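Local atomic coordinates of alkaline serine protease (Pseudoalteromonas sp., PDB entry 1Y9Z), a protein that probably hydrolyses peptide bonds in proteins as a cold-adapted serine endopeptidase of the subtilisin type, and binds calcium and sodium ions. Residues A[27-32]-A[115-120]; A[61-66]-A[95-100]; A[108-113]-A[128-133]; A[176-181]-A[188-193]. One frame throughout, in Å; residues are numbered along the deposited sequence.

In the fold
Contacts 1, 3 and 4 are buried, whereas contact 2 is partly buried, beside the pocket that holds phenylmethanesulfonic acid (PMS); none is purely a surface contact. Contacts 1 and 3 both use helix 110-119, pinning it covalently at one end and by apolar side chains at the other. Contacts 1, 2 and 4 all reach the large, mainly parallel sheet, but contact 4 sits toward its other side, about 24 Å from contact 1 between centres. Chemistry follows place: a disulfide and sulfur packing in contact 1, an amide gripping backbone in contact 2, leucine and methionine beside the pocket in contact 3, and a hydroxyl on a strand N-H in contact 4.

Contact 1: A[27-32]-A[115-120]; sequences CIIDSG and DTCVNS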
# COMPACT_ATOMS: atom_id res chain seq x y z
N CYS A 27 15.25 -4.95 -7.90
CA CYS A 27 14.55 -6.07 -8.52
C CYS A 27 13.29 -6.39 -7.75
O CYS A 27 13.33 -6.61 -6.54
CB CYS A 27 15.45 -7.29 -8.55
SG CYS A 27 14.88 -8.69 -9.58
N ILE A 28 12.18 -6.42 -8.47
CA ILE A 28 10.88 -6.72 -7.88
C ILE A 28 10.48 -8.16 -8.20
O ILE A 28 10.19 -8.49 -9.35
CB ILE A 28 9.79 -5.77 -8.42
CG1 ILE A 28 10.21 -4.32 -8.22
CG2 ILE A 28 8.48 -6.04 -7.72
CD1 ILE A 28 9.29 -3.32 -8.91
N ILE A 29 10.49 -9.01 -7.18
CA ILE A 29 10.09 -10.40 -7.34
C ILE A 29 8.61 -10.39 -6.96
O ILE A 29 8.27 -10.23 -5.79
CB ILE A 29 10.88 -11.33 -6.40
CG1 ILE A 29 12.37 -11.28 -6.77
CG2 ILE A 29 10.35 -12.76 -6.50
CD1 ILE A 29 13.25 -12.19 -5.94
N ASP A 30 7.74 -10.55 -7.95
CA ASP A 30 6.31 -10.46 -7.68
C ASP A 30 5.50 -11.06 -8.83
O ASP A 30 5.95 -11.99 -9.50
CB ASP A 30 5.95 -8.99 -7.45
CG ASP A 30 4.83 -8.80 -6.45
OD1 ASP A 30 3.71 -9.29 -6.71
OD2 ASP A 30 5.07 -8.17 -5.39
N SER A 31 4.31 -10.51 -9.07
CA SER A 31 3.43 -11.03 -10.12
C SER A 31 3.54 -10.36 -11.49
O SER A 31 2.60 -10.41 -12.28
CB SER A 31 1.97 -10.97 -9.66
OG SER A 31 1.47 -9.64 -9.69
N GLY A 32 4.68 -9.75 -11.78
CA GLY A 32 4.80 -9.12 -13.08
C GLY A 32 4.61 -7.61 -13.03
O GLY A 32 4.26 -7.05 -11.99
N ASP A 115 18.61 -15.22 -7.33
CA ASP A 115 19.83 -15.39 -8.11
C ASP A 115 19.68 -14.66 -9.44
O ASP A 115 20.60 -13.99 -9.90
CB ASP A 115 20.12 -16.87 -8.41
CG ASP A 115 20.53 -17.66 -7.18
OD1 ASP A 115 21.10 -17.07 -6.24
OD2 ASP A 115 20.30 -18.88 -7.16
N THR A 116 18.51 -14.82 -10.07
CA THR A 116 18.24 -14.17 -11.35
C THR A 116 18.30 -12.65 -11.20
O THR A 116 18.87 -11.95 -12.04
CB THR A 116 16.86 -14.60 -11.88
OG1 THR A 116 16.87 -16.01 -12.14
CG2 THR A 116 16.51 -13.85 -13.16
N CYS A 117 17.70 -12.15 -10.13
CA CYS A 117 17.71 -10.72 -9.86
C CYS A 117 19.15 -10.19 -9.85
O CYS A 117 19.45 -9.15 -10.43
CB CYS A 117 17.10 -10.44 -8.50
SG CYS A 117 15.29 -10.29 -8.39
N VAL A 118 20.01 -10.92 -9.15
CA VAL A 118 21.41 -10.53 -9.01
C VAL A 118 22.27 -10.78 -10.25
O VAL A 118 22.95 -9.87 -10.73
CB VAL A 118 22.05 -11.26 -7.80
CG1 VAL A 118 23.54 -10.93 -7.72
CG2 VAL A 118 21.34 -10.86 -6.52
N ASN A 119 22.24 -12.00 -10.77
CA ASN A 119 23.05 -12.36 -11.93
C ASN A 119 22.57 -11.78 -13.25
O ASN A 119 23.37 -11.31 -14.05
CB ASN A 119 23.16 -13.88 -12.06
CG ASN A 119 23.75 -14.52 -10.83
OD1 ASN A 119 24.73 -14.03 -10.26
ND2 ASN A 119 23.18 -15.64 -10.41
N SER A 120 21.26 -11.82 -13.48
CA SER A 120 20.70 -11.31 -14.72
C SER A 120 20.36 -9.82 -14.64
O SER A 120 20.63 -9.07 -15.58
CB SER A 120 19.45 -12.10 -15.11
OG SER A 120 19.78 -13.44 -15.44
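The disulfide between C27 and C117 ties a central strand of the subtilisin-like alpha/beta sheet, 25-30, to helix 110-119, which packs on one face of that sheet. The two SG atoms are bonded at 2.0 Å, with a C-S-S-C torsion of -74°, and bring C27 CB and C117 CB to 3.6 Å. The cysteines meet in different conformations: C27 carries its SG anti to the backbone N (chi1 -169°), reaching out from the strand, while C117 turns its own SG anti to the carbonyl carbon, beside the backbone N of the helix. I29, two residues further along the strand and on the helix side, lays its longer branch alongside the bridge, with CG1 3.5 Å and CD1 3.7 Å from C117 SG. V96 and V126, from the strands flanking 25-30, also touch C117, adding apolar contacts around the bridge. Between C27 and I29, I28 points to the opposite face of the sheet, where it meets A70 and I73 of helix 65-74, in keeping with the sheet of the subtilase fold, which has helices on both faces. The strand then runs out into D30, S31 and G32, the sequence that in subtilases carries the catalytic aspartate. D30 OD1 is hydrogen-bonded to H65 ND1, consistent with the Asp-His pair of the triad. D30 OD1 also accepts from S31 N on its anti lone pair, at 2.7 Å and a bent angle of 139°, and S31 OG is bonded in turn to N63 O and G66 N.

Contact 2: A[61-66]-A[95-100]; sequences NNNAHG and IVKVFN. With PMS (phenylmethanesulfonic acid), chain H.
N63 reaches across to the end of strand 92-100 and grips its backbone with a side-chain amide. Its CG stands anti to the backbone N (chi1 -168°), which sends the amide toward F99 and N100. ND2 donates to F99 O at 3.0 Å in a nearly straight bond of 164°; the acceptor lies close to the plane of the N63 amide, but the donor sits above the carbonyl plane of F99. The same ND2 is also bonded to P59 O, so two backbone carbonyls fix how the amide is turned. K97, extended along its whole chain, passes beside this group with CE 3.9 Å from N63 ND2 and carries its NZ on to Q58 O. With an alanine here, F99 O and P59 O would probably lose their shared donor, and a gap would open beside K97 CE. H65 and F99 border the bound PMS. PMS C6 lies over one face of the H65 imidazole, 4.0 Å from H65 CE1, while F99, its CG anti to the carbonyl carbon (chi1 -63°), carries CZ obliquely to 3.6 Å from PMS C4. V98 CG2 lies over one face of the F99 ring, near its rim. This is probably the substrate cleft of subtilases, with H65 as catalytic histidine. The two backbone bonds imply that N63 ties the segment before the H65 helix to the strand carrying F99, and probably helps position F99.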
# COMPACT_ATOMS: atom_id res chain seq x y z
N ASN A 61 -4.52 -11.59 -16.31
CA ASN A 61 -5.75 -11.12 -15.69
C ASN A 61 -5.78 -11.36 -14.19
O ASN A 61 -5.37 -12.42 -13.71
CB ASN A 61 -6.96 -11.80 -16.33
CG ASN A 61 -6.99 -11.66 -17.84
OD1 ASN A 61 -6.89 -10.56 -18.37
ND2 ASN A 61 -7.12 -12.79 -18.53
N ASN A 62 -6.27 -10.37 -13.45
CA ASN A 62 -6.40 -10.47 -12.00
C ASN A 62 -5.10 -10.93 -11.34
O ASN A 62 -5.09 -11.82 -10.49
CB ASN A 62 -7.53 -11.43 -11.66
CG ASN A 62 -8.77 -11.18 -12.51
OD1 ASN A 62 -9.36 -10.10 -12.46
ND2 ASN A 62 -9.16 -12.17 -13.30
N ASN A 63 -4.00 -10.30 -11.74
CA ASN A 63 -2.68 -10.63 -11.23
C ASN A 63 -1.90 -9.31 -11.17
O ASN A 63 -0.74 -9.24 -11.58
CB ASN A 63 -2.01 -11.62 -12.19
CG ASN A 63 -0.76 -12.24 -11.62
OD1 ASN A 63 -0.68 -12.53 -10.43
ND2 ASN A 63 0.23 -12.48 -12.48
N ALA A 64 -2.56 -8.28 -10.65
CA ALA A 64 -2.01 -6.93 -10.57
C ALA A 64 -1.13 -6.57 -9.38
O ALA A 64 -0.62 -5.44 -9.31
CB ALA A 64 -3.16 -5.93 -10.66
N HIS A 65 -0.92 -7.50 -8.46
CA HIS A 65 -0.13 -7.23 -7.27
C HIS A 65 1.24 -6.59 -7.55
O HIS A 65 1.58 -5.56 -6.97
CB HIS A 65 0.04 -8.52 -6.46
CG HIS A 65 0.59 -8.30 -5.09
ND1 HIS A 65 1.94 -8.38 -4.81
CD2 HIS A 65 -0.02 -8.03 -3.91
CE1 HIS A 65 2.14 -8.15 -3.52
NE2 HIS A 65 0.97 -7.94 -2.96
N GLY A 66 2.00 -7.21 -8.45
CA GLY A 66 3.33 -6.70 -8.77
C GLY A 66 3.31 -5.31 -9.39
O GLY A 66 4.26 -4.54 -9.23
N ILE A 95 12.48 -6.93 -13.30
CA ILE A 95 11.31 -7.69 -12.92
C ILE A 95 11.48 -9.20 -13.05
O ILE A 95 11.92 -9.70 -14.09
CB ILE A 95 10.08 -7.27 -13.78
CG1 ILE A 95 9.88 -5.75 -13.72
CG2 ILE A 95 8.83 -8.00 -13.30
CD1 ILE A 95 9.65 -5.19 -12.33
N VAL A 96 11.15 -9.91 -11.98
CA VAL A 96 11.18 -11.37 -12.00
C VAL A 96 9.77 -11.76 -11.57
O VAL A 96 9.36 -11.52 -10.43
CB VAL A 96 12.21 -11.96 -11.01
CG1 VAL A 96 12.10 -13.48 -10.99
CG2 VAL A 96 13.62 -11.56 -11.43
N LYS A 97 9.02 -12.31 -12.51
CA LYS A 97 7.63 -12.71 -12.29
C LYS A 97 7.53 -14.15 -11.79
O LYS A 97 7.76 -15.09 -12.54
CB LYS A 97 6.85 -12.54 -13.59
CG LYS A 97 5.36 -12.84 -13.50
CD LYS A 97 4.73 -12.71 -14.87
CE LYS A 97 3.27 -13.12 -14.88
NZ LYS A 97 2.73 -13.14 -16.27
N VAL A 98 7.18 -14.30 -10.51
CA VAL A 98 7.06 -15.63 -9.92
C VAL A 98 5.60 -16.06 -9.73
O VAL A 98 5.32 -17.23 -9.49
CB VAL A 98 7.77 -15.71 -8.55
CG1 VAL A 98 9.26 -15.46 -8.72
CG2 VAL A 98 7.17 -14.70 -7.58
N PHE A 99 4.67 -15.11 -9.86
CA PHE A 99 3.25 -15.40 -9.69
C PHE A 99 2.41 -15.24 -10.95
O PHE A 99 2.57 -14.27 -11.70
CB PHE A 99 2.62 -14.51 -8.62
CG PHE A 99 3.17 -14.69 -7.25
CD1 PHE A 99 3.93 -13.69 -6.65
CD2 PHE A 99 2.92 -15.85 -6.53
CE1 PHE A 99 4.42 -13.84 -5.36
CE2 PHE A 99 3.40 -16.01 -5.23
CZ PHE A 99 4.16 -15.00 -4.65
N ASN A 100 1.50 -16.19 -11.15
CA ASN A 100 0.54 -16.12 -12.24
C ASN A 100 -0.77 -15.87 -11.50
O ASN A 100 -0.80 -15.88 -10.27
CB ASN A 100 0.43 -17.45 -12.99
CG ASN A 100 1.64 -17.75 -13.84
OD1 ASN A 100 2.14 -16.89 -14.57
ND2 ASN A 100 2.13 -18.99 -13.77
C PMS H . 0.94 -10.57 0.53
S PMS H . 2.22 -9.49 1.22
C1 PMS H . 1.51 -11.79 -0.25
C2 PMS H . 1.75 -13.01 0.48
C3 PMS H . 2.27 -14.16 -0.20
C4 PMS H . 2.53 -14.03 -1.62
C5 PMS H . 2.30 -12.84 -2.34
C6 PMS H . 1.78 -11.67 -1.70
O2S PMS H . 3.33 -10.34 1.64
O1S PMS H . 1.69 -8.76 2.34

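Contact 3: A[108-113]-A[128-133]; sequences SSLVAA and MSLGGS. With PMS (phenylmethanesulfonic acid), chain H.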
# COMPACT_ATOMS: atom_id res chain seq x y z
N SER A 108 11.17 -22.52 -10.80
CA SER A 108 12.13 -22.86 -9.76
C SER A 108 11.80 -22.20 -8.42
O SER A 108 10.68 -21.74 -8.20
CB SER A 108 13.54 -22.46 -10.21
OG SER A 108 14.53 -23.09 -9.41
N SER A 109 12.79 -22.16 -7.54
CA SER A 109 12.65 -21.62 -6.19
C SER A 109 12.78 -20.10 -6.06
O SER A 109 13.15 -19.40 -7.00
CB SER A 109 13.70 -22.25 -5.30
OG SER A 109 14.99 -21.83 -5.71
N LEU A 110 12.50 -19.61 -4.85
CA LEU A 110 12.64 -18.20 -4.55
C LEU A 110 14.12 -17.87 -4.63
O LEU A 110 14.52 -16.81 -5.11
CB LEU A 110 12.11 -17.89 -3.15
CG LEU A 110 12.31 -16.46 -2.63
CD1 LEU A 110 11.60 -15.47 -3.54
CD2 LEU A 110 11.78 -16.35 -1.21
N VAL A 111 14.95 -18.80 -4.15
CA VAL A 111 16.40 -18.60 -4.20
C VAL A 111 16.82 -18.39 -5.65
O VAL A 111 17.64 -17.52 -5.94
CB VAL A 111 17.15 -19.82 -3.60
CG1 VAL A 111 18.62 -19.77 -3.98
CG2 VAL A 111 17.01 -19.81 -2.08
N ALA A 112 16.24 -19.17 -6.56
CA ALA A 112 16.57 -19.04 -7.98
C ALA A 112 16.13 -17.67 -8.51
O ALA A 112 16.82 -17.08 -9.34
CB ALA A 112 15.91 -20.15 -8.78
N ALA A 113 14.99 -17.19 -8.04
CA ALA A 113 14.48 -15.89 -8.46
C ALA A 113 15.44 -14.79 -8.00
O ALA A 113 15.74 -13.86 -8.75
CB ALA A 113 13.09 -15.65 -7.88
N MET A 128 10.77 -8.11 -1.94
CA MET A 128 9.85 -9.24 -2.00
C MET A 128 8.59 -9.06 -1.17
O MET A 128 8.58 -9.29 0.04
CB MET A 128 10.61 -10.50 -1.55
CG MET A 128 11.87 -10.74 -2.37
SD MET A 128 13.04 -11.96 -1.71
CE MET A 128 13.90 -10.96 -0.50
N SER A 129 7.52 -8.63 -1.83
CA SER A 129 6.24 -8.45 -1.17
C SER A 129 5.52 -9.78 -1.24
O SER A 129 4.48 -9.92 -1.89
CB SER A 129 5.42 -7.36 -1.87
OG SER A 129 5.96 -6.08 -1.58
N LEU A 130 6.11 -10.77 -0.57
CA LEU A 130 5.59 -12.12 -0.55
C LEU A 130 6.11 -12.83 0.68
O LEU A 130 7.07 -12.38 1.31
CB LEU A 130 6.04 -12.87 -1.82
CG LEU A 130 7.54 -12.95 -2.08
CD1 LEU A 130 8.14 -14.13 -1.32
CD2 LEU A 130 7.79 -13.12 -3.57
N GLY A 131 5.49 -13.95 1.03
CA GLY A 131 5.93 -14.68 2.20
C GLY A 131 5.28 -16.04 2.34
O GLY A 131 4.17 -16.27 1.85
N GLY A 132 5.99 -16.93 3.02
CA GLY A 132 5.49 -18.27 3.28
C GLY A 132 5.79 -18.61 4.73
O GLY A 132 6.62 -17.95 5.36
N SER A 133 5.13 -19.62 5.26
CA SER A 133 5.33 -20.00 6.65
C SER A 133 6.57 -20.86 6.90
O SER A 133 7.11 -20.87 8.00
CB SER A 133 4.09 -20.73 7.17
OG SER A 133 3.79 -21.85 6.37
C PMS H . 0.94 -10.57 0.53
S PMS H . 2.22 -9.49 1.22
C1 PMS H . 1.51 -11.79 -0.25
C2 PMS H . 1.75 -13.01 0.48
C3 PMS H . 2.27 -14.16 -0.20
C4 PMS H . 2.53 -14.03 -1.62
C5 PMS H . 2.30 -12.84 -2.34
C6 PMS H . 1.78 -11.67 -1.70
O2S PMS H . 3.33 -10.34 1.64
O1S PMS H . 1.69 -8.76 2.34
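L110, M128 and L130, which meet across this contact, bring no aromatic ring of their own; the flat groups here are the phenyl of PMS and the peptides beside it. One side of the phenyl is lined by the backbone of S129 to G131, with S129 O 3.2 Å from PMS C6 and G131 N 3.5 Å from PMS C3. L130 CB joins them, 3.7 Å from PMS C4. This Ser-Leu-Gly-Gly sequence, which begins with an inverse gamma turn at S129, forms a wall of the S1 pocket in subtilisins and probably does so here. L130 holds its CG between the backbone N and the carbonyl carbon, the crowded position (chi1 57°), and its CD1 comes to 4.3 Å from L110 CD2. The other methyl of that leucine, L110 CD1, lies 4.2 Å from M128 SD, so L110 spans both residues. L110 starts helix 110-119, whose N-cap is S109; S109 OG accepts from A112 N at 3.1 Å. P168 touches L110, M128 and L130 alike. M128 ends strand 125-128, bonded to strand 152-156 and packed on I29 of strand 25-30, and L110 also meets E139 of helix 137-148.

Contact 4: A[176-181]-A[188-193]; sequences SVAAVD and AFSQYT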
# COMPACT_ATOMS: atom_id res chain seq x y z
N SER A 176 12.45 -7.17 7.63
CA SER A 176 11.03 -7.51 7.73
C SER A 176 10.26 -6.20 7.90
O SER A 176 10.47 -5.46 8.86
CB SER A 176 10.79 -8.42 8.93
OG SER A 176 9.40 -8.68 9.08
N VAL A 177 9.36 -5.93 6.96
CA VAL A 177 8.59 -4.69 6.96
C VAL A 177 7.15 -4.80 7.44
O VAL A 177 6.39 -5.65 6.97
CB VAL A 177 8.57 -4.09 5.54
CG1 VAL A 177 7.78 -2.78 5.53
CG2 VAL A 177 9.99 -3.86 5.05
N ALA A 178 6.78 -3.93 8.38
CA ALA A 178 5.43 -3.87 8.93
C ALA A 178 4.64 -2.74 8.28
O ALA A 178 5.22 -1.84 7.66
CB ALA A 178 5.50 -3.65 10.44
N ALA A 179 3.33 -2.79 8.43
CA ALA A 179 2.44 -1.78 7.85
C ALA A 179 1.77 -0.90 8.90
O ALA A 179 1.35 -1.39 9.95
CB ALA A 179 1.37 -2.46 7.01
N VAL A 180 1.68 0.39 8.61
CA VAL A 180 1.00 1.35 9.48
C VAL A 180 0.09 2.18 8.58
O VAL A 180 0.28 2.20 7.36
CB VAL A 180 1.98 2.30 10.22
CG1 VAL A 180 2.89 1.50 11.13
CG2 VAL A 180 2.79 3.10 9.21
N ASP A 181 -0.89 2.86 9.17
CA ASP A 181 -1.80 3.68 8.37
C ASP A 181 -1.39 5.16 8.38
O ASP A 181 -0.32 5.50 8.89
CB ASP A 181 -3.25 3.50 8.84
CG ASP A 181 -3.51 4.01 10.24
OD1 ASP A 181 -4.56 3.64 10.82
OD2 ASP A 181 -2.68 4.78 10.77
N ALA A 188 -3.86 -3.48 11.95
CA ALA A 188 -4.33 -4.65 12.68
C ALA A 188 -3.90 -5.98 12.07
O ALA A 188 -3.69 -6.96 12.79
CB ALA A 188 -5.85 -4.61 12.81
N PHE A 189 -3.77 -6.03 10.75
CA PHE A 189 -3.39 -7.26 10.06
C PHE A 189 -1.89 -7.53 10.01
O PHE A 189 -1.47 -8.64 9.72
CB PHE A 189 -3.92 -7.24 8.62
CG PHE A 189 -3.38 -6.11 7.79
CD1 PHE A 189 -4.18 -5.01 7.49
CD2 PHE A 189 -2.06 -6.11 7.35
CE1 PHE A 189 -3.67 -3.94 6.75
CE2 PHE A 189 -1.54 -5.04 6.62
CZ PHE A 189 -2.35 -3.95 6.32
N SER A 190 -1.09 -6.50 10.27
CA SER A 190 0.36 -6.62 10.18
C SER A 190 0.95 -7.55 11.24
O SER A 190 0.87 -7.28 12.44
CB SER A 190 1.00 -5.23 10.27
OG SER A 190 2.37 -5.26 9.93
N GLN A 191 1.55 -8.65 10.79
CA GLN A 191 2.14 -9.61 11.71
C GLN A 191 3.22 -8.96 12.57
O GLN A 191 4.05 -8.19 12.09
CB GLN A 191 2.71 -10.80 10.93
CG GLN A 191 1.62 -11.76 10.47
CD GLN A 191 2.09 -12.78 9.45
OE1 GLN A 191 3.06 -13.51 9.67
NE2 GLN A 191 1.40 -12.83 8.32
N TYR A 192 3.19 -9.27 13.87
CA TYR A 192 4.14 -8.71 14.81
C TYR A 192 5.12 -9.78 15.30
O TYR A 192 4.71 -10.80 15.86
CB TYR A 192 3.40 -8.06 15.99
CG TYR A 192 2.46 -8.99 16.73
CD1 TYR A 192 1.20 -9.31 16.22
CD2 TYR A 192 2.84 -9.57 17.94
CE1 TYR A 192 0.34 -10.18 16.90
CE2 TYR A 192 2.00 -10.44 18.62
CZ TYR A 192 0.75 -10.74 18.10
OH TYR A 192 -0.07 -11.60 18.79
N THR A 193 6.41 -9.55 15.08
CA THR A 193 7.43 -10.51 15.47
C THR A 193 8.69 -9.78 15.93
O THR A 193 8.80 -8.56 15.76
CB THR A 193 7.86 -11.40 14.29
OG1 THR A 193 8.70 -10.64 13.42
CG2 THR A 193 6.64 -11.89 13.51
O HOH W 1 8.71 -11.06 10.64
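A179 and S190 bury the most surface here, with F189 next, and together they hold the loop after strand 174-180 against that strand. S190 turns its hydroxyl anti to its own backbone N (chi1 -168°), toward the strand, where OG accepts the backbone N-H of A179 at 3.0 Å in an almost linear bond of 170°. A side-chain oxygen thus satisfies a buried strand N-H. The hydroxyl also rests on A178, with S190 OG 3.5 Å from A178 CA and 3.6 Å from A178 CB. Were S190 a valine, the A179 N-H would probably lose this acceptor and a methyl would press against A178. A179 points its methyl at the loop and meets the ring of F189 obliquely, at 3.9 Å from A179 CB to F189 CE2. That ring gets there because F189 places CG between its backbone N and carbonyl carbon (chi1 61°), which brings CE2 and CZ to the A179 methyl; it also touches N159, a residue of the PMS pocket, and E203. At the other end a water joins the segments, 2.9 Å from S176 OG and 2.8 Å from T193 OG1. T193 OG1 is further bonded to the backbone N of Q195 and of V196, where the loop turns into the next strand. The loop makes a helix-free connection between parallel neighbours: A178 is bonded through its backbone to I198 and G200 of strand 196-201, S190 touches T368 at the start of helix 368-385, and V177, which points away from the loop, packs on A371, T372 and V375 of that helix.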